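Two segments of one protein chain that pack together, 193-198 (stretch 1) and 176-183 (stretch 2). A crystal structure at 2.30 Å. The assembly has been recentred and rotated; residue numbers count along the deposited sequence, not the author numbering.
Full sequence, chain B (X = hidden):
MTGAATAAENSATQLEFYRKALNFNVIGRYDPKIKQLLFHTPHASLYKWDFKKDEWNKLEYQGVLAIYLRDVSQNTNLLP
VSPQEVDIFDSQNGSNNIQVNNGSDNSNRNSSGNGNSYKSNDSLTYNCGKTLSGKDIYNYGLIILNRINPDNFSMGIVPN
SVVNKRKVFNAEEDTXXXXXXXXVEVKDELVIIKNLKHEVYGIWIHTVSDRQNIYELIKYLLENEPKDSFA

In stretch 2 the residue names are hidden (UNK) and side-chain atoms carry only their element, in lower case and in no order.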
ATOM      1  N   ILE B 193       3.426   4.981  14.886  1.00 39.24           N
ATOM      2  CA  ILE B 193       4.491   4.416  15.688  1.00 39.92           C
ATOM      3  C   ILE B 193       5.754   5.263  15.647  1.00 41.17           C
ATOM      4  O   ILE B 193       6.232   5.640  14.570  1.00 40.05           O
ATOM      5  CB  ILE B 193       4.826   2.979  15.221  1.00 40.93           C
ATOM      6  CG1 ILE B 193       3.617   2.068  15.445  1.00 41.22           C
ATOM      7  CG2 ILE B 193       6.032   2.441  15.981  1.00 40.92           C
ATOM      8  CD1 ILE B 193       3.823   0.649  14.967  1.00 41.70           C
ATOM      9  N   LYS B 194       6.279   5.565  16.833  1.00 41.99           N
ATOM     10  CA  LYS B 194       7.500   6.348  16.958  1.00 42.28           C
ATOM     11  C   LYS B 194       8.652   5.386  17.230  1.00 42.30           C
ATOM     12  O   LYS B 194       8.598   4.558  18.139  1.00 40.41           O
ATOM     13  CB  LYS B 194       7.386   7.374  18.091  1.00 45.94           C
ATOM     14  CG  LYS B 194       8.487   8.431  18.070  1.00 49.07           C
ATOM     15  CD  LYS B 194       8.464   9.316  19.311  1.00 52.21           C
ATOM     16  CE  LYS B 194       8.956   8.555  20.544  1.00 54.40           C
ATOM     17  NZ  LYS B 194      10.366   8.059  20.373  1.00 54.94           N
ATOM     18  N   ASN B 195       9.672   5.516  16.395  1.00 43.69           N
ATOM     19  CA  ASN B 195      10.906   4.733  16.392  1.00 46.84           C
ATOM     20  C   ASN B 195      11.752   4.960  17.645  1.00 46.60           C
ATOM     21  O   ASN B 195      11.487   5.874  18.425  1.00 45.08           O
ATOM     22  CB  ASN B 195      11.744   5.182  15.184  1.00 48.56           C
ATOM     23  CG  ASN B 195      12.588   4.087  14.615  1.00 52.04           C
ATOM     24  OD1 ASN B 195      12.931   3.121  15.305  1.00 59.18           O
ATOM     25  ND2 ASN B 195      12.951   4.227  13.347  1.00 51.82           N
ATOM     26  N   LEU B 196      12.789   4.135  17.802  1.00 47.23           N
ATOM     27  CA  LEU B 196      13.732   4.268  18.907  1.00 48.75           C
ATOM     28  C   LEU B 196      14.595   5.491  18.595  1.00 49.75           C
ATOM     29  O   LEU B 196      15.293   6.014  19.464  1.00 50.45           O
ATOM     30  CB  LEU B 196      14.639   3.038  19.002  1.00 50.78           C
ATOM     31  CG  LEU B 196      14.101   1.770  19.664  1.00 51.79           C
ATOM     32  CD1 LEU B 196      15.008   0.598  19.344  1.00 51.43           C
ATOM     33  CD2 LEU B 196      14.010   1.982  21.163  1.00 52.39           C
ATOM     34  N   LYS B 197      14.537   5.933  17.339  1.00 49.23           N
ATOM     35  CA  LYS B 197      15.297   7.086  16.866  1.00 49.45           C
ATOM     36  C   LYS B 197      14.402   8.303  16.687  1.00 49.44           C
ATOM     37  O   LYS B 197      14.802   9.295  16.089  1.00 50.91           O
ATOM     38  CB  LYS B 197      15.974   6.755  15.531  1.00 50.10           C
ATOM     39  CG  LYS B 197      17.480   6.516  15.622  1.00 51.50           C
ATOM     40  CD  LYS B 197      17.832   5.370  16.550  1.00 53.75           C
ATOM     41  CE  LYS B 197      19.327   5.060  16.502  1.00 54.79           C
ATOM     42  NZ  LYS B 197      20.173   6.221  16.913  1.00 55.60           N
ATOM     43  N   HIS B 198      13.182   8.215  17.202  1.00 50.38           N
ATOM     44  CA  HIS B 198      12.213   9.300  17.109  1.00 51.14           C
ATOM     45  C   HIS B 198      11.614   9.462  15.705  1.00 49.10           C
ATOM     46  O   HIS B 198      10.974  10.473  15.412  1.00 48.95           O
ATOM     47  CB  HIS B 198      12.849  10.624  17.559  1.00 55.59           C
ATOM     48  CG  HIS B 198      11.866  11.607  18.123  1.00 61.12           C
ATOM     49  ND1 HIS B 198      10.781  12.073  17.409  1.00 63.76           N
ATOM     50  CD2 HIS B 198      11.803  12.205  19.337  1.00 62.62           C
ATOM     51  CE1 HIS B 198      10.090  12.915  18.161  1.00 64.48           C
ATOM     52  NE2 HIS B 198      10.689  13.012  19.335  1.00 63.19           N
ATOM     53  N   UNK B 176      26.749   6.638  21.843  1.00 72.92           N
ATOM     54  CA  UNK B 176      27.259   6.280  20.522  1.00 72.51           C
ATOM     55  C   UNK B 176      26.095   5.990  19.581  1.00 71.57           C
ATOM     56  O   UNK B 176      26.128   6.357  18.404  1.00 71.79           O
ATOM     57  c   UNK B 176      30.144   3.835  21.518  1.00 74.16           C
ATOM     58  c   UNK B 176      28.160   5.046  20.618  1.00 73.82           C
ATOM     59  c   UNK B 176      30.312   6.279  20.945  1.00 74.25           C
ATOM     60  c   UNK B 176      29.412   5.173  21.489  1.00 74.78           C
ATOM     61  N   UNK B 177      25.074   5.323  20.111  1.00 69.72           N
ATOM     62  CA  UNK B 177      23.875   4.975  19.351  1.00 67.52           C
ATOM     63  C   UNK B 177      22.652   5.291  20.220  1.00 66.61           C
ATOM     64  O   UNK B 177      22.001   4.389  20.748  1.00 65.45           O
ATOM     65  n   UNK B 177      21.948   4.025  17.655  1.00 66.55           N
ATOM     66  o   UNK B 177      22.388   1.861  18.079  1.00 67.00           O
ATOM     67  c   UNK B 177      22.672   3.055  18.204  1.00 67.36           C
ATOM     68  c   UNK B 177      23.892   3.486  19.001  1.00 67.32           C
ATOM     69  N   UNK B 178      22.333   6.586  20.382  1.00 65.69           N
ATOM     70  CA  UNK B 178      21.198   7.053  21.185  1.00 64.85           C
ATOM     71  C   UNK B 178      19.882   6.343  20.882  1.00 64.41           C
ATOM     72  O   UNK B 178      19.488   6.199  19.720  1.00 64.30           O
ATOM     73  c   UNK B 178      23.055   7.730  19.794  1.00 65.50           C
ATOM     74  c   UNK B 178      21.138   8.541  20.861  1.00 64.79           C
ATOM     75  c   UNK B 178      22.574   8.882  20.645  1.00 65.64           C
ATOM     76  N   UNK B 179      19.210   5.906  21.942  1.00 63.00           N
ATOM     77  CA  UNK B 179      17.932   5.216  21.830  1.00 61.74           C
ATOM     78  C   UNK B 179      16.951   5.797  22.838  1.00 60.32           C
ATOM     79  O   UNK B 179      17.286   5.957  24.011  1.00 61.48           O
ATOM     80  c   UNK B 179      18.532   3.002  19.754  1.00 63.29           C
ATOM     81  c   UNK B 179      19.010   2.891  21.193  1.00 62.57           C
ATOM     82  c   UNK B 179      18.103   3.718  22.110  1.00 62.19           C
ATOM     83  c   UNK B 179      18.992   1.436  21.645  1.00 62.11           C
ATOM     84  N   UNK B 180      15.745   6.120  22.377  1.00 58.00           N
ATOM     85  CA  UNK B 180      14.709   6.655  23.255  1.00 54.89           C
ATOM     86  C   UNK B 180      13.456   5.794  23.190  1.00 52.08           C
ATOM     87  O   UNK B 180      13.264   5.036  22.235  1.00 51.59           O
ATOM     88  o   UNK B 180      13.853  10.894  23.791  1.00 66.29           O
ATOM     89  c   UNK B 180      14.972  10.540  23.355  1.00 65.12           C
ATOM     90  c   UNK B 180      15.387   9.091  23.511  1.00 62.19           C
ATOM     91  c   UNK B 180      14.388   8.109  22.901  1.00 57.54           C
ATOM     92  o   UNK B 180      15.770  11.330  22.804  1.00 66.78           O
ATOM     93  N   UNK B 181      12.608   5.900  24.209  1.00 47.36           N
ATOM     94  CA  UNK B 181      11.392   5.102  24.257  1.00 44.11           C
ATOM     95  C   UNK B 181      10.494   5.273  23.038  1.00 43.41           C
ATOM     96  O   UNK B 181      10.217   6.392  22.594  1.00 42.05           O
ATOM     97  c   UNK B 181      10.599   5.414  25.527  1.00 43.47           C
ATOM     98  s   UNK B 181      11.371   4.791  27.045  1.00 42.71           S
ATOM     99  N   UNK B 182      10.039   4.143  22.505  1.00 40.86           N
ATOM    100  CA  UNK B 182       9.166   4.142  21.349  1.00 39.37           C
ATOM    101  C   UNK B 182       7.778   4.553  21.811  1.00 38.69           C
ATOM    102  O   UNK B 182       7.522   4.650  23.015  1.00 38.98           O
ATOM    103  s   UNK B 182      10.442   0.574  19.541  1.00 36.84           S
ATOM    104  c   UNK B 182      10.486   2.245  20.260  1.00 38.76           C
ATOM    105  c   UNK B 182       9.568   0.929  17.998  1.00 42.02           C
ATOM    106  c   UNK B 182       9.126   2.746  20.728  1.00 38.32           C
ATOM    107  N   UNK B 183       6.886   4.791  20.855  1.00 37.19           N
ATOM    108  CA  UNK B 183       5.532   5.184  21.191  1.00 37.12           C
ATOM    109  C   UNK B 183       4.514   4.748  20.153  1.00 38.14           C
ATOM    110  O   UNK B 183       4.865   4.481  19.005  1.00 37.69           O
TER

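Position 176 carries four side-chain carbons, forked at the second. They lie out of reach of stretch 1. The unbranched first carbon and the fork beyond it identify Leu176.

Position 177 has two carbons, the second bearing one oxygen and one nitrogen. This is a short amide, so the residue is Asn177. Its amide end comes near the tip of Lys197, but the amide is probably turned over in the model.

At position 178 three carbons close a ring onto the backbone nitrogen. That ring is found in proline alone: Pro178. Its backbone O accepts a hydrogen bond from Lys197 NZ at 2.9 Å. The lysine starts out pointing away from stretch 2, yet its long chain brings the amine back.

Position 179 again has four carbons, forked at the second, this time buried. One carbon of the fork lies against Leu196 and Lys197. The residue is Leu179. Its CD2 is 4.0 Å from Leu196 CB and 3.9 Å from Lys197 CE, so the aliphatic part of the lysine also packs here.

Position 180 shows three carbons, the third carrying two oxygens. A carboxylate at that length means Glu180. Its side chain is exposed, and its backbone makes the polar contact: Glu180 N donates to Leu196 O at 2.9 Å, almost in line. Leu196 CA in turn lies 3.4 Å from Glu180 O, a CA-H...O contact.

Position 181 has one carbon and then one sulfur. It is Cys181. The side chain points away from stretch 1, while the backbone O of Cys181 takes a hydrogen bond from Lys194 NZ at 2.8 Å.

Position 182 is an unbranched chain of two carbons, a sulfur and a last carbon, buried beside Ile193 and Leu196. This is Met182. Its CG is 3.6 Å from Leu196 CD2, and its CE is 4.3 Å from Ile193 CG2.

Position 183 has no side-chain atoms and is Gly183. Its backbone pairs with Lys194: Lys194 N to Gly183 O is 2.8 Å, and Gly183 N to Lys194 O is 3.2 Å.

The stretches run roughly antiparallel. One antiparallel bridge, Lys194 with Gly183, anchors one end. Beyond it stretch 1 enters a type I turn from Asn195 to His198, and the Glu180 to Leu196 bond holds the turn to stretch 2. Leu196 packs against Leu179 and Met182, supplying apolar contact. Two lysine amines reach backbone oxygens, and Lys194 NZ also bonds to Asn195 O at 3.1 Å, linking the turn to Cys181.

Stretch 2 176-183: LNPLECMG
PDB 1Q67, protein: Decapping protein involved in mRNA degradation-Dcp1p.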